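Local coordinates for protein NalD (Pseudomonas aeruginosa PAO1, PDB 5DAJ) that probably binds DNA as a TetR-family transcriptional repressor of the MexAB-OprM multidrug efflux pump, whose expression is induced when novobiocin binds to it, at residues R86-Y89 and D90-E94; T101-K104 and K105-I108. One frame throughout, in Å; residues are numbered along the deposited sequence.

Contact 1 (R86-Y89 and D90-E94); sequences RSLY and DLCLE
Tyr89 and Leu93 meet one turn apart on helix 84-101, in the all-helical C-terminal region of this TetR-family repressor, where three i to i+4 side-chain pairs follow one another round the helix. The close-packed side holds Leu88, Tyr89, Cys92 and Leu93. The ring of Tyr89 brings CE2 to 4.2 Å from CD2 of Leu93, the two side chains crossing obliquely, and both lean on helix 186-201 at Glu191. Phe198 and Trp205 each meet the tyrosine ring edge-to-face. A quarter-turn round the helix, CD1 of Leu88 packs 4.1 Å from SG of Cys92. With SG beside its own backbone N (chi1 -66°), the sulfur is turned back over the preceding turn; Leu166 of helix 159-179 touches both residues, and Leu88 also reaches Leu143 and Phe144 of helix 123-145.

The solvent side is looser. Arg86 is exposed, and it lies near the carboxylate of the partly exposed Asp90, the two planes 78° apart. NE lies 3.7 Å from OD1, a long salt bridge in which the oxygen sits well out of the guanidinium plane, so charge alone links the pair and no N-H is aimed at it. CD2 of Tyr89 lies over one face of the guanidinium, offset toward its rim, and so joins the two sides. Beneath the side chains the helix is held by regular i to i+4 bonds, among them a nearly straight one: Asp90 N donates to Arg86 O at 2.8 Å with an N-H...O angle of 174°.

Contact 2 (T101-K104 and K105-I108); sequences TQEK and KRRI
Arg106 lays its guanidinium over the backbone of Glu103, whose CA sits above one face of the group, offset toward the rim, with CZ 3.9 Å away. NH1 comes 3.5 Å from CG of Glu103, touching the aliphatic stem of the acid and not its carboxylate: OE1 stays 4.6 Å from NH1, and any attraction between the opposite charges probably acts through space. A bend at chi3 (-40°) folds the arginine back toward the start of the helix, where NE and NH2 donate to the carbonyl oxygens of Leu99 and Leu100, in the last turn of helix 84-101. One side chain thus ties the two successive helices together.

Arg107 runs beside Glu103, pointing the same way, and its CD packs 3.8 Å from CG of the glutamate. Its NE is committed to a salt bridge with Glu20 of helix 6-26. Lys104 NZ pairs with the other carboxylate oxygen of Glu20, so this acid is shared by two cations. Nearer the backbone, CG of the lysine rests 4.0 Å from CD1 of Ile108, the buried member of the group, which packs against Met61 and Leu62 of helix 54-63.

Just before the helix, Gln102 points OE1 at the methylene chain of Lys105, 3.7 Å from CD. Gln102 O also accepts the N-H of Arg106 at 3.0 Å, the donor lying in the carbonyl plane. The first residue to depart from helical backbone angles after helix 84-101, and at the N-cap position of helix 103-114, Gln102 marks the short, N-capped break between two consecutive helices of the TetR-family C-terminal region.

Contacts 1 and 2 follow one another in the chain: 86-94 lies near the start of helix 84-101, whereas 101-108 spans the break after that helix and the first turns of helix 103-114. Their centres are 19 Å apart and their nearest atoms about 6 Å, so they do not touch. Helix 159-179 is common to both, meeting Leu88 and Cys92 in contact 1 and Lys105 and Arg106 in contact 2. Otherwise their surroundings differ: contact 1 packs among helices 69-76, 123-145 and 186-201, while contact 2 reaches helices 6-26 and 54-63, which flank the predicted helix-turn-helix motif in sequence. This is consistent with a place where the DNA-binding part meets the C-terminal region.

Contact 1 (R86-Y89 and D90-E94)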
loop_
_atom_site.group_PDB
_atom_site.type_symbol
_atom_site.label_atom_id
_atom_site.label_comp_id
_atom_site.label_asym_id
_atom_site.label_seq_id
_atom_site.Cartn_x
_atom_site.Cartn_y
_atom_site.Cartn_z
ATOM N N ARG A 86 0.399 -24.400 -6.337
ATOM C CA ARG A 86 -0.669 -24.537 -5.339
ATOM C C ARG A 86 -0.188 -24.086 -3.958
ATOM O O ARG A 86 -0.913 -23.415 -3.219
ATOM C CB ARG A 86 -1.123 -26.002 -5.231
ATOM C CG ARG A 86 -2.324 -26.250 -4.302
ATOM C CD ARG A 86 -3.546 -25.428 -4.675
ATOM N NE ARG A 86 -4.670 -25.692 -3.774
ATOM C CZ ARG A 86 -5.942 -25.368 -4.010
ATOM N NH1 ARG A 86 -6.308 -24.764 -5.146
ATOM N NH2 ARG A 86 -6.869 -25.662 -3.102
ATOM N N SER A 87 1.024 -24.494 -3.596
ATOM C CA SER A 87 1.634 -24.075 -2.322
ATOM C C SER A 87 1.713 -22.552 -2.227
ATOM O O SER A 87 1.476 -21.967 -1.159
ATOM C CB SER A 87 3.037 -24.669 -2.153
ATOM O OG SER A 87 3.013 -26.087 -2.226
ATOM N N LEU A 88 2.059 -21.925 -3.349
ATOM C CA LEU A 88 2.134 -20.461 -3.430
ATOM C C LEU A 88 0.762 -19.824 -3.188
ATOM O O LEU A 88 0.651 -18.863 -2.414
ATOM C CB LEU A 88 2.690 -20.011 -4.783
ATOM C CG LEU A 88 2.714 -18.499 -5.019
ATOM C CD1 LEU A 88 3.563 -17.785 -3.975
ATOM C CD2 LEU A 88 3.215 -18.193 -6.414
ATOM N N TYR A 89 -0.262 -20.364 -3.851
ATOM C CA TYR A 89 -1.650 -19.936 -3.622
ATOM C C TYR A 89 -2.041 -20.088 -2.148
ATOM O O TYR A 89 -2.528 -19.141 -1.526
ATOM C CB TYR A 89 -2.626 -20.717 -4.502
ATOM C CG TYR A 89 -4.073 -20.499 -4.144
ATOM C CD1 TYR A 89 -4.754 -19.379 -4.593
ATOM C CD2 TYR A 89 -4.765 -21.415 -3.350
ATOM C CE1 TYR A 89 -6.082 -19.172 -4.264
ATOM C CE2 TYR A 89 -6.096 -21.217 -3.014
ATOM C CZ TYR A 89 -6.750 -20.093 -3.479
ATOM O OH TYR A 89 -8.063 -19.895 -3.137
ATOM N N ASP A 90 -1.797 -21.279 -1.602
ATOM C CA ASP A 90 -2.049 -21.572 -0.179
ATOM C C ASP A 90 -1.359 -20.578 0.745
ATOM O O ASP A 90 -1.970 -20.039 1.671
ATOM C CB ASP A 90 -1.582 -22.988 0.193
ATOM C CG ASP A 90 -2.489 -24.085 -0.353
ATOM O OD1 ASP A 90 -3.638 -23.808 -0.750
ATOM O OD2 ASP A 90 -2.055 -25.253 -0.369
ATOM N N LEU A 91 -0.084 -20.323 0.478
ATOM C CA LEU A 91 0.690 -19.352 1.262
ATOM C C LEU A 91 0.063 -17.951 1.247
ATOM O O LEU A 91 -0.043 -17.296 2.293
ATOM C CB LEU A 91 2.128 -19.272 0.755
ATOM C CG LEU A 91 3.023 -18.245 1.468
ATOM C CD1 LEU A 91 3.367 -18.688 2.883
ATOM C CD2 LEU A 91 4.290 -17.995 0.673
ATOM N N CYS A 92 -0.316 -17.495 0.058
ATOM C CA CYS A 92 -0.950 -16.186 -0.113
ATOM C C CYS A 92 -2.298 -16.126 0.598
ATOM O O CYS A 92 -2.606 -15.143 1.289
ATOM C CB CYS A 92 -1.156 -15.872 -1.591
ATOM S SG CYS A 92 0.376 -15.650 -2.512
ATOM N N LEU A 93 -3.079 -17.188 0.430
ATOM C CA LEU A 93 -4.375 -17.315 1.092
ATOM C C LEU A 93 -4.251 -17.192 2.614
ATOM O O LEU A 93 -4.996 -16.453 3.249
ATOM C CB LEU A 93 -5.032 -18.653 0.738
ATOM C CG LEU A 93 -6.393 -18.947 1.372
ATOM C CD1 LEU A 93 -7.428 -17.934 0.920
ATOM C CD2 LEU A 93 -6.851 -20.354 1.021
ATOM N N GLU A 94 -3.293 -17.917 3.179
ATOM C CA GLU A 94 -3.040 -17.888 4.628
ATOM C C GLU A 94 -2.566 -16.522 5.119
ATOM O O GLU A 94 -2.960 -16.066 6.203
ATOM C CB GLU A 94 -2.012 -18.945 5.013
ATOM C CG GLU A 94 -2.513 -20.371 4.839
ATOM C CD GLU A 94 -1.451 -21.411 5.139
ATOM O OE1 GLU A 94 -0.397 -21.047 5.708
ATOM O OE2 GLU A 94 -1.685 -22.600 4.816
#

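Contact 2 (T101-K104 and K105-I108)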
loop_
_atom_site.group_PDB
_atom_site.type_symbol
_atom_site.label_atom_id
_atom_site.label_comp_id
_atom_site.label_asym_id
_atom_site.label_seq_id
_atom_site.Cartn_x
_atom_site.Cartn_y
_atom_site.Cartn_z
ATOM N N THR A 101 -6.819 -13.689 12.160
ATOM C CA THR A 101 -6.427 -14.668 13.190
ATOM C C THR A 101 -5.237 -14.266 14.088
ATOM O O THR A 101 -5.061 -14.853 15.156
ATOM C CB THR A 101 -6.126 -16.048 12.573
ATOM O OG1 THR A 101 -5.095 -15.921 11.595
ATOM C CG2 THR A 101 -7.376 -16.634 11.927
ATOM N N GLN A 102 -4.444 -13.281 13.667
ATOM C CA GLN A 102 -3.250 -12.851 14.425
ATOM C C GLN A 102 -3.249 -11.353 14.745
ATOM O O GLN A 102 -2.778 -10.544 13.943
ATOM C CB GLN A 102 -1.988 -13.217 13.658
ATOM C CG GLN A 102 -1.732 -14.712 13.576
ATOM C CD GLN A 102 -0.576 -15.059 12.646
ATOM O OE1 GLN A 102 0.365 -14.274 12.488
ATOM N NE2 GLN A 102 -0.643 -16.231 12.020
ATOM N N GLU A 103 -3.773 -10.998 15.921
ATOM C CA GLU A 103 -3.884 -9.597 16.352
ATOM C C GLU A 103 -2.537 -8.865 16.363
ATOM O O GLU A 103 -2.470 -7.707 15.937
ATOM C CB GLU A 103 -4.521 -9.486 17.738
ATOM C CG GLU A 103 -4.782 -8.045 18.183
ATOM C CD GLU A 103 -5.577 -7.921 19.478
ATOM O OE1 GLU A 103 -5.678 -6.782 19.985
ATOM O OE2 GLU A 103 -6.102 -8.938 19.992
ATOM N N LYS A 104 -1.488 -9.532 16.849
ATOM C CA LYS A 104 -0.153 -8.917 16.894
ATOM C C LYS A 104 0.295 -8.499 15.487
ATOM O O LYS A 104 0.763 -7.367 15.292
ATOM C CB LYS A 104 0.922 -9.833 17.493
ATOM C CG LYS A 104 2.147 -9.056 17.966
ATOM C CD LYS A 104 3.267 -9.950 18.493
ATOM C CE LYS A 104 4.380 -9.154 19.195
ATOM N NZ LYS A 104 3.970 -8.434 20.435
ATOM N N LYS A 105 0.138 -9.421 14.529
ATOM C CA LYS A 105 0.442 -9.169 13.110
ATOM C C LYS A 105 -0.349 -7.978 12.585
ATOM O O LYS A 105 0.200 -7.081 11.952
ATOM C CB LYS A 105 0.128 -10.401 12.242
ATOM C CG LYS A 105 0.785 -10.429 10.853
ATOM C CD LYS A 105 0.161 -11.520 9.965
ATOM C CE LYS A 105 1.163 -12.272 9.101
ATOM N NZ LYS A 105 1.399 -11.606 7.790
ATOM N N ARG A 106 -1.649 -7.993 12.857
ATOM C CA ARG A 106 -2.550 -6.928 12.422
ATOM C C ARG A 106 -2.067 -5.583 12.968
ATOM O O ARG A 106 -1.898 -4.642 12.199
ATOM C CB ARG A 106 -3.989 -7.202 12.866
ATOM C CG ARG A 106 -5.024 -6.225 12.315
ATOM C CD ARG A 106 -6.341 -6.332 13.059
ATOM N NE ARG A 106 -6.698 -7.726 13.360
ATOM C CZ ARG A 106 -7.023 -8.217 14.562
ATOM N NH1 ARG A 106 -7.098 -7.443 15.648
ATOM N NH2 ARG A 106 -7.305 -9.511 14.675
ATOM N N ARG A 107 -1.818 -5.526 14.274
ATOM C CA ARG A 107 -1.374 -4.290 14.938
ATOM C C ARG A 107 -0.075 -3.727 14.332
ATOM O O ARG A 107 -0.010 -2.551 13.963
ATOM C CB ARG A 107 -1.201 -4.502 16.449
ATOM C CG ARG A 107 -2.515 -4.715 17.199
ATOM C CD ARG A 107 -2.314 -5.177 18.646
ATOM N NE ARG A 107 -1.448 -4.283 19.418
ATOM C CZ ARG A 107 -1.836 -3.193 20.087
ATOM N NH1 ARG A 107 -3.107 -2.810 20.130
ATOM N NH2 ARG A 107 -0.932 -2.463 20.733
ATOM N N ILE A 108 0.929 -4.585 14.205
ATOM C CA ILE A 108 2.239 -4.184 13.694
ATOM C C ILE A 108 2.189 -3.771 12.215
ATOM O O ILE A 108 2.838 -2.801 11.820
ATOM C CB ILE A 108 3.297 -5.289 13.920
ATOM C CG1 ILE A 108 3.632 -5.373 15.416
ATOM C CG2 ILE A 108 4.571 -5.007 13.128
ATOM C CD1 ILE A 108 4.416 -6.601 15.823
#